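Local coordinates for protein endo-beta-mannanase (Rhizomucor miehei, PDB 4QP0) that probably hydrolyses internal beta-1,4-mannosidic linkages at random in mannans, galactomannans and glucomannans, using a glycoside hydrolase family 5 TIM-barrel fold, at residues M76-N79 against G85-R88; F105-N110 against K143-H148; L301-Y306 against A346-N351; G311-E316 against T350-A355. All coordinates share one frame; numbering follows the deposited sequence.

Contact 1 (M76-N79 against G85-R88)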
loop_
_atom_site.group_PDB
_atom_site.type_symbol
_atom_site.label_atom_id
_atom_site.label_comp_id
_atom_site.label_asym_id
_atom_site.label_seq_id
_atom_site.Cartn_x
_atom_site.Cartn_y
_atom_site.Cartn_z
ATOM N N MET A 76 -8.542 -16.660 -16.054
ATOM C CA MET A 76 -8.269 -15.292 -15.643
ATOM C C MET A 76 -7.263 -14.719 -16.633
ATOM O O MET A 76 -6.102 -15.132 -16.661
ATOM C CB MET A 76 -7.729 -15.239 -14.210
ATOM C CG MET A 76 -7.649 -13.833 -13.622
ATOM S SD MET A 76 -9.234 -12.984 -13.441
ATOM C CE MET A 76 -9.910 -13.826 -12.011
ATOM N N VAL A 77 -7.726 -13.782 -17.456
ATOM C CA VAL A 77 -6.882 -13.187 -18.495
ATOM C C VAL A 77 -6.337 -11.814 -18.093
ATOM O O VAL A 77 -6.976 -11.082 -17.325
ATOM C CB VAL A 77 -7.589 -13.137 -19.874
ATOM C CG1 VAL A 77 -7.957 -14.544 -20.324
ATOM C CG2 VAL A 77 -8.819 -12.242 -19.841
ATOM N N ILE A 78 -5.152 -11.489 -18.614
ATOM C CA ILE A 78 -4.426 -10.265 -18.253
ATOM C C ILE A 78 -4.356 -9.304 -19.442
ATOM O O ILE A 78 -4.180 -9.732 -20.580
ATOM C CB ILE A 78 -3.001 -10.596 -17.747
ATOM C CG1 ILE A 78 -3.068 -11.485 -16.494
ATOM C CG2 ILE A 78 -2.208 -9.320 -17.473
ATOM C CD1 ILE A 78 -1.750 -12.118 -16.089
ATOM N N ASN A 79 -4.475 -8.007 -19.162
ATOM C CA ASN A 79 -4.530 -6.972 -20.197
ATOM C C ASN A 79 -3.231 -6.202 -20.399
ATOM O O ASN A 79 -2.896 -5.311 -19.613
ATOM C CB ASN A 79 -5.666 -5.991 -19.894
ATOM C CG ASN A 79 -5.891 -4.985 -21.009
ATOM O OD1 ASN A 79 -5.490 -5.208 -22.156
ATOM N ND2 ASN A 79 -6.543 -3.867 -20.678
ATOM N N GLY A 85 -4.824 -1.108 -20.495
ATOM C CA GLY A 85 -4.155 -1.978 -19.530
ATOM C C GLY A 85 -2.827 -1.514 -18.964
ATOM O O GLY A 85 -2.620 -0.320 -18.696
ATOM N N LEU A 86 -1.927 -2.485 -18.800
ATOM C CA LEU A 86 -0.652 -2.326 -18.094
ATOM C C LEU A 86 0.294 -1.294 -18.688
ATOM O O LEU A 86 1.211 -0.833 -18.007
ATOM C CB LEU A 86 0.053 -3.681 -17.970
ATOM C CG LEU A 86 -0.616 -4.653 -16.992
ATOM C CD1 LEU A 86 -0.032 -6.054 -17.106
ATOM C CD2 LEU A 86 -0.529 -4.134 -15.558
ATOM N N GLY A 87 0.067 -0.932 -19.950
ATOM C CA GLY A 87 0.807 0.143 -20.596
ATOM C C GLY A 87 0.612 1.460 -19.863
ATOM O O GLY A 87 1.489 2.335 -19.888
ATOM N N ARG A 88 -0.547 1.595 -19.209
ATOM C CA ARG A 88 -0.816 2.716 -18.306
ATOM C C ARG A 88 0.159 2.724 -17.118
ATOM O O ARG A 88 0.566 3.794 -16.639
ATOM C CB ARG A 88 -2.258 2.676 -17.797
ATOM C CG ARG A 88 -3.308 3.161 -18.789
ATOM C CD ARG A 88 -4.666 3.279 -18.114
ATOM N NE ARG A 88 -5.602 4.087 -18.888
ATOM C CZ ARG A 88 -5.779 5.400 -18.739
ATOM N NH1 ARG A 88 -5.089 6.088 -17.830
ATOM N NH2 ARG A 88 -6.659 6.034 -19.504
#
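Where the second strand of a small beta-hairpin, 75-78, gives way to the turn leading into helix 87-98, I78 and N79 meet G85 and L86. A backbone hydrogen bond joins the segments: L86 N donates to N79 O over 3.1 Å, nearly straight with 166° at the hydrogen. G85 CA lies 3.6 Å from N79 O, close enough for a CA-H...O contact beside it. Glycine suits this place because a side chain here would be directed at that carbonyl.

The N79 side chain lies against the turn. CG stands anti to the backbone N (chi1 -173°), which brings ND2 to within 3.3 Å of G85 CA, while ND2 donates to W65 O and T84 OG1. OD1 accepts from N81 N, closing an Asx turn, so three bonds hold the buried amide's rotation. Asparagine fits because one flat group offers both donors and an acceptor.

Alongside the backbone bond is an apolar contact. I78 CG2 touches L86 CD1 at 3.9 Å, and both branched aliphatic chains also pack on the ring of H148 in helix 136-151, whose NE2 is bonded to D80. R88 N bonds back to G85 O at 2.9 Å as the chain coils into the helix. This hairpin excursion, folded back before the helix starts, belongs to the long beta-alpha loop that follows strand 51-55 of the TIM barrel.

Contact 2 (F105-N110 against K143-H148)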
loop_
_atom_site.group_PDB
_atom_site.type_symbol
_atom_site.label_atom_id
_atom_site.label_comp_id
_atom_site.label_asym_id
_atom_site.label_seq_id
_atom_site.Cartn_x
_atom_site.Cartn_y
_atom_site.Cartn_z
ATOM N N PHE A 105 3.916 -0.269 -5.282
ATOM C CA PHE A 105 2.810 -0.881 -6.016
ATOM C C PHE A 105 2.108 -1.924 -5.170
ATOM O O PHE A 105 2.741 -2.859 -4.676
ATOM C CB PHE A 105 3.300 -1.530 -7.317
ATOM C CG PHE A 105 3.491 -0.563 -8.466
ATOM C CD1 PHE A 105 2.476 0.317 -8.846
ATOM C CD2 PHE A 105 4.673 -0.564 -9.202
ATOM C CE1 PHE A 105 2.656 1.197 -9.911
ATOM C CE2 PHE A 105 4.854 0.311 -10.268
ATOM C CZ PHE A 105 3.845 1.189 -10.621
ATOM N N THR A 106 0.800 -1.762 -5.003
ATOM C CA THR A 106 -0.008 -2.729 -4.263
ATOM C C THR A 106 -0.669 -3.663 -5.275
ATOM O O THR A 106 -1.275 -3.210 -6.245
ATOM C CB THR A 106 -1.051 -2.012 -3.377
ATOM O OG1 THR A 106 -0.396 -1.009 -2.584
ATOM C CG2 THR A 106 -1.755 -2.989 -2.444
ATOM N N LEU A 107 -0.543 -4.968 -5.059
ATOM C CA LEU A 107 -0.861 -5.937 -6.118
ATOM C C LEU A 107 -2.268 -6.531 -6.088
ATOM O O LEU A 107 -2.665 -7.262 -7.006
ATOM C CB LEU A 107 0.186 -7.052 -6.137
ATOM C CG LEU A 107 1.578 -6.670 -6.643
ATOM C CD1 LEU A 107 2.599 -7.704 -6.212
ATOM C CD2 LEU A 107 1.602 -6.483 -8.156
ATOM N N ASN A 108 -3.016 -6.215 -5.036
ATOM C CA ASN A 108 -4.362 -6.737 -4.828
ATOM C C ASN A 108 -5.039 -5.876 -3.765
ATOM O O ASN A 108 -4.402 -4.984 -3.191
ATOM C CB ASN A 108 -4.303 -8.202 -4.384
ATOM C CG ASN A 108 -5.502 -9.013 -4.843
ATOM O OD1 ASN A 108 -6.614 -8.497 -4.968
ATOM N ND2 ASN A 108 -5.279 -10.302 -5.088
ATOM N N ASN A 109 -6.321 -6.129 -3.512
ATOM C CA ASN A 109 -7.096 -5.359 -2.538
ATOM C C ASN A 109 -8.021 -6.274 -1.741
ATOM O O ASN A 109 -8.610 -7.204 -2.304
ATOM C CB ASN A 109 -7.921 -4.288 -3.261
ATOM C CG ASN A 109 -8.540 -3.275 -2.315
ATOM O OD1 ASN A 109 -8.141 -3.160 -1.162
ATOM N ND2 ASN A 109 -9.523 -2.531 -2.807
ATOM N N ASN A 110 -8.144 -6.017 -0.439
ATOM C CA ASN A 110 -9.095 -6.748 0.409
ATOM C C ASN A 110 -10.550 -6.432 0.026
ATOM O O ASN A 110 -11.382 -7.343 -0.111
ATOM C CB ASN A 110 -8.850 -6.435 1.891
ATOM C CG ASN A 110 -9.595 -7.376 2.830
ATOM O OD1 ASN A 110 -9.366 -8.590 2.836
ATOM N ND2 ASN A 110 -10.479 -6.813 3.645
ATOM N N LYS A 143 -0.580 -15.818 -8.232
ATOM C CA LYS A 143 0.825 -16.034 -8.565
ATOM C C LYS A 143 1.138 -15.690 -10.023
ATOM O O LYS A 143 2.011 -14.855 -10.295
ATOM C CB LYS A 143 1.243 -17.466 -8.253
ATOM C CG LYS A 143 1.549 -17.712 -6.788
ATOM C CD LYS A 143 1.859 -19.182 -6.553
ATOM C CE LYS A 143 2.256 -19.425 -5.104
ATOM N NZ LYS A 143 2.536 -20.865 -4.850
ATOM N N GLU A 144 0.418 -16.309 -10.956
ATOM C CA GLU A 144 0.640 -16.039 -12.377
ATOM C C GLU A 144 0.519 -14.543 -12.714
ATOM O O GLU A 144 1.226 -14.049 -13.592
ATOM C CB GLU A 144 -0.248 -16.917 -13.276
ATOM C CG GLU A 144 -1.742 -16.601 -13.257
ATOM C CD GLU A 144 -2.575 -17.496 -14.176
ATOM O OE1 GLU A 144 -3.830 -17.400 -14.129
ATOM O OE2 GLU A 144 -1.986 -18.291 -14.948
ATOM N N TYR A 145 -0.348 -13.826 -11.995
ATOM C CA TYR A 145 -0.476 -12.376 -12.158
ATOM C C TYR A 145 0.781 -11.669 -11.664
ATOM O O TYR A 145 1.330 -10.805 -12.362
ATOM C CB TYR A 145 -1.713 -11.838 -11.437
ATOM C CG TYR A 145 -1.885 -10.333 -11.541
ATOM C CD1 TYR A 145 -2.275 -9.739 -12.743
ATOM C CD2 TYR A 145 -1.656 -9.502 -10.443
ATOM C CE1 TYR A 145 -2.444 -8.367 -12.849
ATOM C CE2 TYR A 145 -1.813 -8.118 -10.541
ATOM C CZ TYR A 145 -2.209 -7.555 -11.744
ATOM O OH TYR A 145 -2.372 -6.190 -11.860
ATOM N N ILE A 146 1.234 -12.053 -10.467
ATOM C CA ILE A 146 2.451 -11.506 -9.867
ATOM C C ILE A 146 3.634 -11.714 -10.807
ATOM O O ILE A 146 4.351 -10.763 -11.118
ATOM C CB ILE A 146 2.712 -12.108 -8.465
ATOM C CG1 ILE A 146 1.781 -11.460 -7.445
ATOM C CG2 ILE A 146 4.167 -11.947 -8.034
ATOM C CD1 ILE A 146 1.683 -12.215 -6.137
ATOM N N SER A 147 3.807 -12.945 -11.280
ATOM C CA SER A 147 4.849 -13.278 -12.254
ATOM C C SER A 147 4.795 -12.374 -13.475
ATOM O O SER A 147 5.818 -11.873 -13.919
ATOM C CB SER A 147 4.720 -14.736 -12.701
ATOM O OG SER A 147 5.452 -14.967 -13.897
ATOM N N HIS A 148 3.597 -12.177 -14.013
ATOM C CA HIS A 148 3.401 -11.362 -15.201
ATOM C C HIS A 148 3.807 -9.931 -14.961
ATOM O O HIS A 148 4.498 -9.325 -15.784
ATOM C CB HIS A 148 1.943 -11.438 -15.632
ATOM C CG HIS A 148 1.670 -10.809 -16.969
ATOM N ND1 HIS A 148 1.378 -11.536 -18.061
ATOM C CD2 HIS A 148 1.660 -9.479 -17.367
ATOM C CE1 HIS A 148 1.188 -10.716 -19.105
ATOM N NE2 HIS A 148 1.366 -9.455 -18.680
#
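Apolar contact centres on L107, which directly follows strand 102-106 and whose CB is directed at helix 136-151. Its two methyls divide the work. CD1 meets I146 CG1 at 4.0 Å, the side chains crossing at about a right angle, whereas CD2 lies more loosely, 4.5 Å from Y145 CE2. Leucine and isoleucine suit a buried interface between the strand's end and the helix that asks for shape and no polar group; I146 also packs on Y205 and I206 of helix 192-209.

The unit is a beta-alpha-beta crossover of the TIM barrel: helix 136-151 lies in the chain between the parallel neighbours 102-106 and 167-171, and L107 stands at the point where the first strand has just ended.

The polar side of the contact is slight: L107 O approaches Y145 CE2 at 3.7 Å, obliquely to the ring. The tyrosine CG is anti to its backbone N (chi1 179°), which carries the ring toward L107 and lets OH bond to L56 O, giving the buried hydroxyl a partner.

Contact 3 (L301-Y306 against A346-N351)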
loop_
_atom_site.group_PDB
_atom_site.type_symbol
_atom_site.label_atom_id
_atom_site.label_comp_id
_atom_site.label_asym_id
_atom_site.label_seq_id
_atom_site.Cartn_x
_atom_site.Cartn_y
_atom_site.Cartn_z
ATOM N N LEU A 301 -9.868 18.956 10.965
ATOM C CA LEU A 301 -9.314 17.822 11.718
ATOM C C LEU A 301 -7.852 17.598 11.373
ATOM O O LEU A 301 -7.034 17.313 12.243
ATOM C CB LEU A 301 -10.104 16.538 11.473
ATOM C CG LEU A 301 -11.442 16.357 12.199
ATOM C CD1 LEU A 301 -12.032 15.008 11.832
ATOM C CD2 LEU A 301 -11.325 16.485 13.713
ATOM N N ARG A 302 -7.528 17.747 10.095
ATOM C CA ARG A 302 -6.167 17.567 9.629
ATOM C C ARG A 302 -5.210 18.653 10.150
ATOM O O ARG A 302 -4.128 18.330 10.639
ATOM C CB ARG A 302 -6.142 17.450 8.107
ATOM C CG ARG A 302 -6.914 16.237 7.591
ATOM C CD ARG A 302 -6.700 15.986 6.107
ATOM N NE ARG A 302 -7.264 17.029 5.250
ATOM C CZ ARG A 302 -8.452 16.970 4.652
ATOM N NH1 ARG A 302 -9.242 15.906 4.796
ATOM N NH2 ARG A 302 -8.848 17.970 3.882
ATOM N N VAL A 303 -5.605 19.924 10.090
ATOM C CA VAL A 303 -4.753 20.997 10.658
ATOM C C VAL A 303 -4.553 20.839 12.173
ATOM O O VAL A 303 -3.557 21.308 12.730
ATOM C CB VAL A 303 -5.230 22.432 10.301
ATOM C CG1 VAL A 303 -5.356 22.601 8.799
ATOM C CG2 VAL A 303 -6.539 22.795 10.986
ATOM N N ALA A 304 -5.495 20.148 12.816
ATOM C CA ALA A 304 -5.450 19.869 14.253
ATOM C C ALA A 304 -4.516 18.724 14.623
ATOM O O ALA A 304 -3.717 18.849 15.556
ATOM C CB ALA A 304 -6.850 19.573 14.774
ATOM N N GLN A 305 -4.621 17.608 13.899
ATOM C CA GLN A 305 -3.974 16.361 14.336
ATOM C C GLN A 305 -2.752 15.900 13.525
ATOM O O GLN A 305 -1.861 15.250 14.070
ATOM C CB GLN A 305 -5.004 15.235 14.471
ATOM C CG GLN A 305 -6.184 15.550 15.393
ATOM C CD GLN A 305 -5.806 15.749 16.861
ATOM O OE1 GLN A 305 -6.583 16.315 17.631
ATOM N NE2 GLN A 305 -4.623 15.283 17.256
ATOM N N TYR A 306 -2.704 16.236 12.241
ATOM C CA TYR A 306 -1.532 15.933 11.415
ATOM C C TYR A 306 -0.206 16.422 12.037
ATOM O O TYR A 306 0.730 15.631 12.151
ATOM C CB TYR A 306 -1.715 16.451 9.981
ATOM C CG TYR A 306 -2.597 15.595 9.089
ATOM C CD1 TYR A 306 -2.482 15.659 7.699
ATOM C CD2 TYR A 306 -3.526 14.704 9.628
ATOM C CE1 TYR A 306 -3.280 14.873 6.877
ATOM C CE2 TYR A 306 -4.321 13.921 8.811
ATOM C CZ TYR A 306 -4.193 14.009 7.440
ATOM O OH TYR A 306 -4.996 13.227 6.632
ATOM N N ALA A 346 1.560 23.686 3.976
ATOM C CA ALA A 346 2.769 23.648 4.783
ATOM C C ALA A 346 2.565 22.875 6.075
ATOM O O ALA A 346 3.403 22.060 6.456
ATOM C CB ALA A 346 3.258 25.060 5.078
ATOM N N THR A 347 1.452 23.135 6.753
ATOM C CA THR A 347 1.223 22.526 8.056
ATOM C C THR A 347 0.519 21.160 7.994
ATOM O O THR A 347 0.557 20.409 8.964
ATOM C CB THR A 347 0.544 23.494 9.054
ATOM O OG1 THR A 347 -0.700 23.950 8.524
ATOM C CG2 THR A 347 1.450 24.691 9.321
ATOM N N THR A 348 -0.098 20.839 6.859
ATOM C CA THR A 348 -0.682 19.508 6.656
ATOM C C THR A 348 0.324 18.518 6.056
ATOM O O THR A 348 0.266 17.315 6.328
ATOM C CB THR A 348 -1.943 19.548 5.758
ATOM O OG1 THR A 348 -1.646 20.206 4.523
ATOM C CG2 THR A 348 -3.077 20.288 6.437
ATOM N N VAL A 349 1.247 19.026 5.239
ATOM C CA VAL A 349 2.079 18.161 4.400
ATOM C C VAL A 349 3.536 18.605 4.340
ATOM O O VAL A 349 4.443 17.787 4.508
ATOM C CB VAL A 349 1.527 18.093 2.958
ATOM C CG1 VAL A 349 2.511 17.392 2.033
ATOM C CG2 VAL A 349 0.171 17.397 2.917
ATOM N N THR A 350 3.745 19.902 4.107
ATOM C CA THR A 350 5.055 20.431 3.713
ATOM C C THR A 350 6.100 20.462 4.828
ATOM O O THR A 350 7.214 19.955 4.645
ATOM C CB THR A 350 4.917 21.793 2.978
ATOM O OG1 THR A 350 4.831 21.547 1.573
ATOM C CG2 THR A 350 6.095 22.734 3.239
ATOM N N ASN A 351 5.740 21.039 5.975
ATOM C CA ASN A 351 6.651 21.102 7.117
ATOM C C ASN A 351 7.270 19.751 7.433
ATOM O O ASN A 351 8.470 19.657 7.683
ATOM C CB ASN A 351 5.943 21.664 8.350
ATOM C CG ASN A 351 5.727 23.169 8.263
ATOM O OD1 ASN A 351 6.168 23.827 7.309
ATOM N ND2 ASN A 351 5.036 23.719 9.257
#
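Van der Waals contact between V303 and T348 joins the two helices where their CA atoms come nearest. V303 CG1 touches T348 CG2 at 4.0 Å, the two short side chains inclined to one another, and R302 CB adds a looser contact with the same methyl at 4.5 Å. Beta-branched residues suit this spot: they are compact and leave little freedom beyond CB, and the threonine can turn its methyl to the neighbouring helix while keeping its hydroxyl for its own. At chi1 54° its OG1 sits between the backbone N and the carbonyl carbon and bonds to D344 O one turn earlier, and CG2 is thereby directed at helix 301-306.

The aromatic contact belongs to Y306. T348 O lies at the ring edge, near its plane, 3.5 Å from CD1. One face of the ring is covered by R302 CB, 3.8 Å above the plane and over its centre, so the arginine's aliphatic root serves as packing while its NH1 bonds to L296 O and G335 O.

No hydrogen bond joins residues 301-306 to 346-351; the link between the helices comes one turn on, from Q310 NE2 to T348 O. Within its own helix N351 N reaches A346 O at 2.6 Å, the i-to-i+5 bond of a pi-type turn that widens the helix around T348.

The axes of the two short helical segments come within 8.9 Å, their directions 54° apart. Y306 OH bonds to L296 N, and its ring meets Y294 edge-to-face. Y306 thus holds helix 299-315 to the end of barrel strand 289-294, and the C-terminal helix 345-358 lies at its ring edge.

Contact 4 (G311-E316 against T350-A355)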
loop_
_atom_site.group_PDB
_atom_site.type_symbol
_atom_site.label_atom_id
_atom_site.label_comp_id
_atom_site.label_asym_id
_atom_site.label_seq_id
_atom_site.Cartn_x
_atom_site.Cartn_y
_atom_site.Cartn_z
ATOM N N GLY A 311 4.776 14.970 14.219
ATOM C CA GLY A 311 5.719 15.155 15.320
ATOM C C GLY A 311 6.011 13.888 16.107
ATOM O O GLY A 311 7.130 13.689 16.571
ATOM N N THR A 312 5.006 13.027 16.256
ATOM C CA THR A 312 5.197 11.694 16.848
ATOM C C THR A 312 6.112 10.829 15.983
ATOM O O THR A 312 7.036 10.204 16.498
ATOM C CB THR A 312 3.855 10.965 17.079
ATOM O OG1 THR A 312 3.003 11.795 17.876
ATOM C CG2 THR A 312 4.063 9.627 17.789
ATOM N N VAL A 313 5.853 10.815 14.674
ATOM C CA VAL A 313 6.647 10.038 13.704
ATOM C C VAL A 313 8.118 10.467 13.710
ATOM O O VAL A 313 9.025 9.618 13.624
ATOM C CB VAL A 313 6.045 10.127 12.285
ATOM C CG1 VAL A 313 7.065 9.749 11.227
ATOM C CG2 VAL A 313 4.820 9.233 12.168
ATOM N N GLU A 314 8.338 11.781 13.812
ATOM C CA GLU A 314 9.675 12.358 13.960
ATOM C C GLU A 314 10.380 11.848 15.219
ATOM O O GLU A 314 11.427 11.216 15.128
ATOM C CB GLU A 314 9.600 13.897 13.961
ATOM C CG GLU A 314 9.612 14.500 12.562
ATOM C CD GLU A 314 8.802 15.780 12.434
ATOM O OE1 GLU A 314 8.790 16.606 13.376
ATOM O OE2 GLU A 314 8.180 15.966 11.367
ATOM N N ASP A 315 9.784 12.104 16.385
ATOM C CA ASP A 315 10.376 11.752 17.680
ATOM C C ASP A 315 10.553 10.247 17.903
ATOM O O ASP A 315 11.523 9.820 18.535
ATOM C CB ASP A 315 9.539 12.338 18.819
ATOM C CG ASP A 315 9.467 13.853 18.776
ATOM O OD1 ASP A 315 10.303 14.479 18.094
ATOM O OD2 ASP A 315 8.571 14.421 19.437
ATOM N N GLU A 316 9.610 9.452 17.406
ATOM C CA GLU A 316 9.671 8.005 17.564
ATOM C C GLU A 316 10.647 7.386 16.568
ATOM O O GLU A 316 10.953 6.194 16.658
ATOM C CB GLU A 316 8.279 7.375 17.422
ATOM C CG GLU A 316 7.314 7.615 18.585
ATOM C CD GLU A 316 7.823 7.122 19.940
ATOM O OE1 GLU A 316 8.507 6.075 20.004
ATOM O OE2 GLU A 316 7.531 7.782 20.963
ATOM N N THR A 350 3.745 19.902 4.107
ATOM C CA THR A 350 5.055 20.431 3.713
ATOM C C THR A 350 6.100 20.462 4.828
ATOM O O THR A 350 7.214 19.955 4.645
ATOM C CB THR A 350 4.917 21.793 2.978
ATOM O OG1 THR A 350 4.831 21.547 1.573
ATOM C CG2 THR A 350 6.095 22.734 3.239
ATOM N N ASN A 351 5.740 21.039 5.975
ATOM C CA ASN A 351 6.651 21.102 7.117
ATOM C C ASN A 351 7.270 19.751 7.433
ATOM O O ASN A 351 8.470 19.657 7.683
ATOM C CB ASN A 351 5.943 21.664 8.350
ATOM C CG ASN A 351 5.727 23.169 8.263
ATOM O OD1 ASN A 351 6.168 23.827 7.309
ATOM N ND2 ASN A 351 5.036 23.719 9.257
ATOM N N HIS A 352 6.442 18.707 7.395
ATOM C CA HIS A 352 6.878 17.361 7.732
ATOM C C HIS A 352 7.711 16.724 6.661
ATOM O O HIS A 352 8.655 15.989 6.969
ATOM C CB HIS A 352 5.675 16.484 8.046
ATOM C CG HIS A 352 6.033 15.085 8.484
ATOM N ND1 HIS A 352 6.812 14.838 9.553
ATOM C CD2 HIS A 352 5.672 13.843 7.961
ATOM C CE1 HIS A 352 6.945 13.506 9.707
ATOM N NE2 HIS A 352 6.247 12.900 8.731
ATOM N N ALA A 353 7.367 16.976 5.399
ATOM C CA ALA A 353 8.106 16.406 4.271
ATOM C C ALA A 353 9.575 16.825 4.320
ATOM O O ALA A 353 10.470 15.983 4.186
ATOM C CB ALA A 353 7.466 16.805 2.949
ATOM N N ASP A 354 9.807 18.122 4.545
ATOM C CA ASP A 354 11.155 18.685 4.692
ATOM C C ASP A 354 11.910 18.104 5.887
ATOM O O ASP A 354 13.106 17.840 5.793
ATOM C CB ASP A 354 11.102 20.219 4.812
ATOM C CG ASP A 354 10.429 20.884 3.616
ATOM O OD1 ASP A 354 10.729 20.513 2.455
ATOM O OD2 ASP A 354 9.594 21.785 3.835
ATOM N N ALA A 355 11.207 17.907 7.000
ATOM C CA ALA A 355 11.813 17.385 8.221
ATOM C C ALA A 355 12.260 15.924 8.073
ATOM O O ALA A 355 13.296 15.539 8.613
ATOM C CB ALA A 355 10.869 17.554 9.403
#
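The imidazole of H352 is met at its edge by both partners from helix 299-315, E314 and V313. E314 OE2 receives ND1-H in the ring plane, 2.5 Å away with 151° at the hydrogen. V313 CG1 lies near that plane too, 4.1 Å from CE1. The carboxylate is turned 28° from the ring, and the N-H uses the anti side of OE2, somewhat out of the carboxylate plane.

Torsions make the meeting possible. H352 CG is anti to its backbone N, throwing the ring across the gap between helices, and the glutamate chain bends at chi2 to bring OE2 alongside. A355 CB sits 3.7 Å from OE2; its small methyl leaves room for the carboxylate. Histidine suits the place because its two nitrogens can face two acceptors: NE2 bonds to D321 OD2, and a carboxylate at each nitrogen would probably favour the protonated, positively charged ring.

The axes of the two short helical segments run almost parallel, 11° apart, but their closest approach is 10.9 Å, a separation that long side chains such as glutamate and histidine can span. H352 also touches E22 of strand 17-25, so it links helices 299-315 and 345-358 to the adjoining barrel strands 17-25 and 320-323.

How the contacts relate
From the N terminus, contact 1 closes first, folding back a five-residue loop between the hairpin strand 75-78 and helix 87-98. Contact 2 follows in series, spanning 32 residues to join the end of strand 102-106 to helix 136-151. The two meet in space: H148 and Y145 of contact 2 pack against I78, and H148 also against L86, tying the hairpin region to the barrel wall. On the opposite side of the chain's centre, contacts 3 and 4 cross in sequence, each pairing successive parts of helix 299-315 with helix 345-358 and sharing T350 and N351. Together they fasten the C-terminal helix to the barrel, with strand 320-323 inside the loops they close.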